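Local structure of membrane-bound lytic murein transglycosylase A (Burkholderia pseudomallei, 6QK4) at residues Ser172-Val175 with Thr181-Arg184. The protein probably cleaves the beta-1,4 linkage between N-acetylmuramic acid and N-acetylglucosamine in peptidoglycan, with formation of a 1,6-anhydro bond in the N-acetylmuramic acid residue. Residues are numbered along the deposited sequence; the frame is centred on the assembly and turned at random.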
loop_
_atom_site.group_PDB
_atom_site.type_symbol
_atom_site.label_atom_id
_atom_site.label_comp_id
_atom_site.label_asym_id
_atom_site.label_seq_id
_atom_site.Cartn_x
_atom_site.Cartn_y
_atom_site.Cartn_z
ATOM N N SER A 172 2.199 4.997 -10.010
ATOM C CA SER A 172 2.505 6.185 -9.244
ATOM C C SER A 172 3.481 5.840 -8.126
ATOM O O SER A 172 3.592 4.679 -7.710
ATOM C CB SER A 172 1.216 6.799 -8.683
ATOM O OG SER A 172 0.637 5.941 -7.711
ATOM N N GLY A 173 4.187 6.856 -7.635
ATOM C CA GLY A 173 5.122 6.614 -6.539
ATOM C C GLY A 173 5.971 7.843 -6.303
ATOM O O GLY A 173 5.634 8.940 -6.755
ATOM N N ARG A 174 7.063 7.659 -5.586
ATOM C CA ARG A 174 7.883 8.803 -5.223
ATOM C C ARG A 174 9.340 8.522 -5.581
ATOM O O ARG A 174 9.811 7.385 -5.510
ATOM C CB ARG A 174 7.718 9.136 -3.728
ATOM C CG ARG A 174 8.967 9.103 -2.932
ATOM C CD ARG A 174 8.674 9.067 -1.448
ATOM N NE ARG A 174 7.266 9.184 -1.102
ATOM C CZ ARG A 174 6.861 9.541 0.114
ATOM N NH1 ARG A 174 7.770 9.802 1.051
ATOM N NH2 ARG A 174 5.567 9.632 0.401
ATOM N N VAL A 175 10.045 9.562 -6.011
ATOM C CA VAL A 175 11.443 9.437 -6.414
ATOM C C VAL A 175 12.281 10.333 -5.500
ATOM O O VAL A 175 12.098 11.556 -5.483
ATOM C CB VAL A 175 11.642 9.826 -7.889
ATOM C CG1 VAL A 175 13.110 9.592 -8.285
ATOM C CG2 VAL A 175 10.721 8.973 -8.776
ATOM N N THR A 181 15.822 16.507 -2.548
ATOM C CA THR A 181 14.390 16.749 -2.700
ATOM C C THR A 181 13.677 15.461 -3.126
ATOM O O THR A 181 14.311 14.437 -3.394
ATOM C CB THR A 181 14.150 17.872 -3.716
ATOM O OG1 THR A 181 12.800 18.331 -3.604
ATOM C CG2 THR A 181 14.378 17.399 -5.117
ATOM N N VAL A 182 12.339 15.508 -3.168
ATOM C CA VAL A 182 11.522 14.335 -3.496
ATOM C C VAL A 182 10.565 14.720 -4.611
ATOM O O VAL A 182 9.986 15.806 -4.590
ATOM C CB VAL A 182 10.757 13.814 -2.261
ATOM C CG1 VAL A 182 9.753 12.722 -2.650
ATOM C CG2 VAL A 182 11.721 13.276 -1.267
ATOM N N MET A 183 10.431 13.861 -5.610
ATOM C CA MET A 183 9.500 14.104 -6.701
ATOM C C MET A 183 8.403 13.057 -6.648
ATOM O O MET A 183 8.701 11.860 -6.725
ATOM C CB MET A 183 10.231 14.027 -8.038
ATOM C CG MET A 183 9.340 14.310 -9.177
ATOM S SD MET A 183 10.101 13.957 -10.761
ATOM C CE MET A 183 8.686 14.275 -11.715
ATOM N N ARG A 184 7.143 13.485 -6.541
ATOM C CA ARG A 184 6.033 12.535 -6.649
ATOM C C ARG A 184 5.594 12.421 -8.107
ATOM O O ARG A 184 5.459 13.424 -8.808
ATOM C CB ARG A 184 4.855 12.953 -5.763
ATOM C CG ARG A 184 5.313 13.161 -4.348
ATOM C CD ARG A 184 4.383 12.596 -3.266
ATOM N NE ARG A 184 5.051 12.494 -1.951
ATOM C CZ ARG A 184 5.716 13.485 -1.347
ATOM N NH1 ARG A 184 5.801 14.696 -1.903
ATOM N NH2 ARG A 184 6.283 13.279 -0.169
#
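Val175 and Met183 form an antiparallel hydrogen-bonded pair, tied in both directions through their main chains: Val175 N donates to Met183 O over 2.8 Å, and Met183 N returns a nearly linear bond to Val175 O, also 2.8 Å. Each of these carbonyl oxygens also receives a CA-H...O contact, from Arg174 CA to Met183 O and from Val182 CA to Val175 O. In the neighbouring non-hydrogen-bonded pair, Arg174 CA and Arg184 CA are 4.4 Å apart. The two strands, 173-177 and 182-190, make a beta hairpin within the MltA specific insert domain; backbone bonds from Arg174 to Pro109 and Leu111 join it to strand 101-114, which runs parallel to 173-177. Apolar contact occupies one face, where Val175 CB lies 4.4 Å from Met183 CB. The Met183 chain is extended, its first torsion trans at -178°, which carries the end of the side chain off from Val175 and onto Leu155 and Val156 of strand 154-158, where Val175 meets Val158. On the other face the two arginine side chains run side by side in the same direction. Their guanidinium planes are almost perpendicular, 82° apart: Arg184 NH2 sits over one face of the Arg174 group, toward its rim, while Arg174 NH2 meets the edge of the Arg184 group, 3.7 Å from Arg184 NE. The two like charges lie close together; Arg174 NH1 is held by the main-chain O of Asp257, a neutral acceptor. Val182 CG1 touches Arg174 CG at 3.7 Å and lies over the centre of one face of the Arg184 guanidinium.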